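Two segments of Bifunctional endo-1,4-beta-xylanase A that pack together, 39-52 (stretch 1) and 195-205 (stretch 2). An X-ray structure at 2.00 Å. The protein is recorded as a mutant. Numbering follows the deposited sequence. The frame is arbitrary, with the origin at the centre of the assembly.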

# COMPACT_ATOMS: atom_id res chain seq x y z
N THR A 39 -11.83 -8.42 -1.76
CA THR A 39 -12.22 -7.98 -0.40
C THR A 39 -11.50 -8.83 0.68
O THR A 39 -11.07 -9.95 0.41
CB THR A 39 -13.79 -7.99 -0.19
OG1 THR A 39 -14.28 -9.33 -0.25
CG2 THR A 39 -14.53 -7.15 -1.22
N PHE A 40 -11.38 -8.28 1.88
CA PHE A 40 -10.77 -8.95 3.00
C PHE A 40 -11.01 -8.13 4.26
O PHE A 40 -11.31 -6.93 4.20
CB PHE A 40 -9.25 -9.13 2.81
CG PHE A 40 -8.46 -7.82 2.80
CD1 PHE A 40 -7.70 -7.44 3.93
CD2 PHE A 40 -8.49 -6.97 1.71
CE1 PHE A 40 -6.92 -6.25 3.92
CE2 PHE A 40 -7.72 -5.80 1.68
CZ PHE A 40 -6.94 -5.43 2.79
N LYS A 41 -10.83 -8.79 5.40
CA LYS A 41 -10.86 -8.18 6.70
C LYS A 41 -9.56 -8.61 7.37
O LYS A 41 -9.06 -9.72 7.13
CB LYS A 41 -12.06 -8.74 7.47
CG LYS A 41 -12.30 -8.16 8.87
CD LYS A 41 -13.43 -8.95 9.58
CE LYS A 41 -13.91 -8.22 10.85
NZ LYS A 41 -15.18 -8.81 11.44
N ALA A 42 -8.97 -7.72 8.17
CA ALA A 42 -7.70 -8.03 8.83
C ALA A 42 -7.72 -7.44 10.22
O ALA A 42 -8.43 -6.46 10.50
CB ALA A 42 -6.56 -7.47 8.06
N GLU A 43 -6.93 -8.04 11.10
CA GLU A 43 -6.86 -7.61 12.47
C GLU A 43 -5.44 -7.89 12.93
O GLU A 43 -4.83 -8.87 12.51
CB GLU A 43 -7.94 -8.31 13.34
CG GLU A 43 -7.97 -9.86 13.34
CD GLU A 43 -7.01 -10.50 14.35
OE1 GLU A 43 -6.56 -11.66 14.13
OE2 GLU A 43 -6.68 -9.84 15.38
N TRP A 44 -4.89 -6.99 13.73
CA TRP A 44 -3.54 -7.16 14.18
C TRP A 44 -3.40 -6.77 15.63
O TRP A 44 -4.12 -5.92 16.12
CB TRP A 44 -2.54 -6.41 13.27
CG TRP A 44 -2.64 -4.88 13.22
CD1 TRP A 44 -1.87 -3.99 13.91
CD2 TRP A 44 -3.54 -4.10 12.43
NE1 TRP A 44 -2.23 -2.71 13.61
CE2 TRP A 44 -3.27 -2.74 12.71
CE3 TRP A 44 -4.58 -4.41 11.53
CZ2 TRP A 44 -4.00 -1.69 12.12
CZ3 TRP A 44 -5.30 -3.36 10.93
CH2 TRP A 44 -5.00 -2.02 11.24
N ASN A 45 -2.51 -7.45 16.34
CA ASN A 45 -2.06 -7.01 17.66
C ASN A 45 -0.57 -7.00 17.55
O ASN A 45 0.05 -8.07 17.59
CB ASN A 45 -2.49 -7.98 18.78
CG ASN A 45 -3.97 -7.88 19.11
OD1 ASN A 45 -4.40 -6.99 19.86
ND2 ASN A 45 -4.77 -8.80 18.55
N ALA A 46 0.01 -5.81 17.36
CA ALA A 46 1.46 -5.64 17.30
C ALA A 46 1.92 -4.44 18.14
O ALA A 46 2.92 -3.80 17.82
CB ALA A 46 1.94 -5.50 15.85
N ALA A 47 1.16 -4.14 19.20
CA ALA A 47 1.50 -3.03 20.11
C ALA A 47 2.61 -3.46 21.08
O ALA A 47 2.43 -3.54 22.31
CB ALA A 47 0.25 -2.50 20.83
N VAL A 48 3.75 -3.76 20.49
CA VAL A 48 4.98 -4.16 21.18
C VAL A 48 6.16 -3.47 20.48
O VAL A 48 6.06 -3.09 19.30
CB VAL A 48 5.16 -5.71 21.15
CG1 VAL A 48 4.06 -6.42 21.97
CG2 VAL A 48 5.23 -6.26 19.70
N ASN A 49 7.28 -3.29 21.20
CA ASN A 49 8.46 -2.71 20.61
C ASN A 49 8.78 -3.37 19.27
O ASN A 49 8.82 -4.59 19.18
CB ASN A 49 9.68 -2.83 21.54
CG ASN A 49 10.91 -2.14 20.95
OD1 ASN A 49 10.87 -0.95 20.67
ND2 ASN A 49 11.97 -2.90 20.69
N ARG A 50 9.02 -2.55 18.25
CA ARG A 50 9.27 -3.00 16.88
C ARG A 50 8.23 -3.95 16.28
O ARG A 50 8.50 -4.59 15.24
CB ARG A 50 10.70 -3.55 16.72
CG ARG A 50 11.78 -2.49 17.02
CD ARG A 50 13.14 -2.82 16.43
NE ARG A 50 13.18 -2.70 14.96
CZ ARG A 50 13.37 -1.57 14.27
NH1 ARG A 50 13.51 -0.39 14.90
NH2 ARG A 50 13.40 -1.61 12.94
N GLY A 51 7.04 -4.02 16.89
CA GLY A 51 5.92 -4.75 16.28
C GLY A 51 5.60 -4.20 14.90
O GLY A 51 5.48 -2.97 14.73
N ASN A 52 5.45 -5.09 13.93
CA ASN A 52 5.22 -4.70 12.54
C ASN A 52 4.27 -5.69 11.85
O ASN A 52 4.45 -6.92 11.95
CB ASN A 52 6.57 -4.57 11.79
CG ASN A 52 6.48 -3.73 10.52
OD1 ASN A 52 5.44 -3.15 10.21
ND2 ASN A 52 7.60 -3.65 9.80
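Stretch 2 (195-205) ALNAEGWQSSG

Stretch 2 enters as an extended strand, 195-200, running nearly parallel to strand 40-45 of stretch 1 (8° between their directions) but 8.7 Å away at closest approach, too far for backbone pairing, so that side chains fill the gap. Ala195 makes no contact. Leu196 points toward stretch 1, and its carbonyl O lies 3.8 Å from CZ of Phe40. Asn197 turns away, and its ND2 donates to OE2 of Glu199, 2.6 Å away, within its own strand. Between them Ala198 points back toward stretch 1, its CB 4.4 Å from CZ3 of Trp44. Gly200 follows, with CA 3.9 Å from NE1 of Trp44; a CB here would clash with that atom, so the indole occupies the space a side chain would need.

The chain then turns a corner at Trp201 and Gln202. Trp201 pairs with Asn52 in an antiparallel, non-hydrogen-bonded bridge (CA-CA 4.7 Å), and its CH2 lies 3.7 Å from CZ of Arg50, over one face of the guanidinium. Gln202, with phi/psi of 51/42°, donates from N to O of Gly51 at 2.7 Å, while its CG rests 3.2 Å from O of Val48, against the type II turn Val48-Gly51.

Beyond the corner, strand 203-205 crosses strand 40-45 at -147°, roughly antiparallel, with the axes approaching to 4.7 Å. Ser203 O accepts from N of Ala46 (2.8 Å), and its OG accepts from NE1 of Trp44 (3.2 Å) at the ring edge. Ser204 faces Asn45 in a non-hydrogen-bonded pair (CA-CA 4.2 Å), and its OG receives a weak bond from N of Ala46 at 3.3 Å. Gly205 closes the register: its N and O bond to O and N of Trp44, respectively, both at 3.0 Å, and its CA sits 3.8 Å from the centroid of the indole six-membered ring, over its face.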

# COMPACT_ATOMS: atom_id res chain seq x y z
N ALA A 195 -2.45 -2.31 -5.06
CA ALA A 195 -3.05 -3.01 -3.96
C ALA A 195 -3.62 -2.04 -2.97
O ALA A 195 -3.20 -0.89 -2.92
CB ALA A 195 -2.00 -3.93 -3.26
N LEU A 196 -4.60 -2.49 -2.19
CA LEU A 196 -5.01 -1.79 -0.98
C LEU A 196 -4.39 -2.46 0.25
O LEU A 196 -4.49 -3.67 0.42
CB LEU A 196 -6.52 -1.71 -0.88
CG LEU A 196 -6.95 -0.76 0.23
CD1 LEU A 196 -6.78 0.71 -0.26
CD2 LEU A 196 -8.40 -1.12 0.66
N ASN A 197 -3.79 -1.66 1.12
CA ASN A 197 -2.86 -2.13 2.14
C ASN A 197 -3.19 -1.53 3.51
O ASN A 197 -3.38 -0.34 3.62
CB ASN A 197 -1.43 -1.72 1.69
CG ASN A 197 -0.36 -1.99 2.75
OD1 ASN A 197 -0.14 -3.10 3.16
ND2 ASN A 197 0.36 -0.94 3.15
N ALA A 198 -3.31 -2.38 4.53
CA ALA A 198 -3.44 -1.98 5.92
C ALA A 198 -2.13 -2.35 6.58
O ALA A 198 -1.76 -3.53 6.57
CB ALA A 198 -4.62 -2.73 6.60
N GLU A 199 -1.38 -1.37 7.10
CA GLU A 199 -0.18 -1.72 7.88
C GLU A 199 -0.13 -1.02 9.23
O GLU A 199 -0.73 0.06 9.40
CB GLU A 199 1.12 -1.53 7.08
CG GLU A 199 1.33 -0.12 6.49
CD GLU A 199 2.52 -0.05 5.52
OE1 GLU A 199 3.49 0.69 5.79
OE2 GLU A 199 2.52 -0.75 4.50
N GLY A 200 0.59 -1.63 10.18
CA GLY A 200 0.69 -1.15 11.54
C GLY A 200 2.08 -1.34 12.11
O GLY A 200 2.68 -2.42 11.95
N TRP A 201 2.59 -0.30 12.77
CA TRP A 201 3.86 -0.32 13.46
C TRP A 201 3.60 -0.06 14.94
O TRP A 201 3.03 0.99 15.29
CB TRP A 201 4.77 0.76 12.92
CG TRP A 201 6.08 0.91 13.67
CD1 TRP A 201 6.43 1.91 14.56
CD2 TRP A 201 7.22 0.06 13.56
NE1 TRP A 201 7.71 1.71 15.02
CE2 TRP A 201 8.22 0.59 14.41
CE3 TRP A 201 7.51 -1.08 12.80
CZ2 TRP A 201 9.47 -0.01 14.55
CZ3 TRP A 201 8.76 -1.67 12.93
CH2 TRP A 201 9.73 -1.13 13.80
N GLN A 202 3.99 -1.01 15.80
CA GLN A 202 3.82 -0.85 17.26
C GLN A 202 2.36 -0.46 17.59
O GLN A 202 2.09 0.38 18.45
CB GLN A 202 4.86 0.14 17.85
CG GLN A 202 6.31 -0.35 17.69
CD GLN A 202 7.38 0.62 18.21
OE1 GLN A 202 7.09 1.76 18.64
NE2 GLN A 202 8.62 0.18 18.15
N SER A 203 1.42 -1.09 16.90
CA SER A 203 0.00 -0.83 17.09
C SER A 203 -0.83 -2.09 16.98
O SER A 203 -0.32 -3.15 16.59
CB SER A 203 -0.51 0.19 16.03
OG SER A 203 -0.42 -0.35 14.72
N SER A 204 -2.11 -1.96 17.32
CA SER A 204 -3.12 -2.98 17.10
C SER A 204 -4.32 -2.32 16.43
O SER A 204 -4.57 -1.14 16.65
CB SER A 204 -3.53 -3.60 18.44
OG SER A 204 -2.37 -4.16 19.04
N GLY A 205 -5.05 -3.07 15.61
CA GLY A 205 -6.29 -2.55 15.06
C GLY A 205 -7.02 -3.53 14.17
O GLY A 205 -6.75 -4.74 14.20
O HOH W 1 -6.62 -5.92 16.97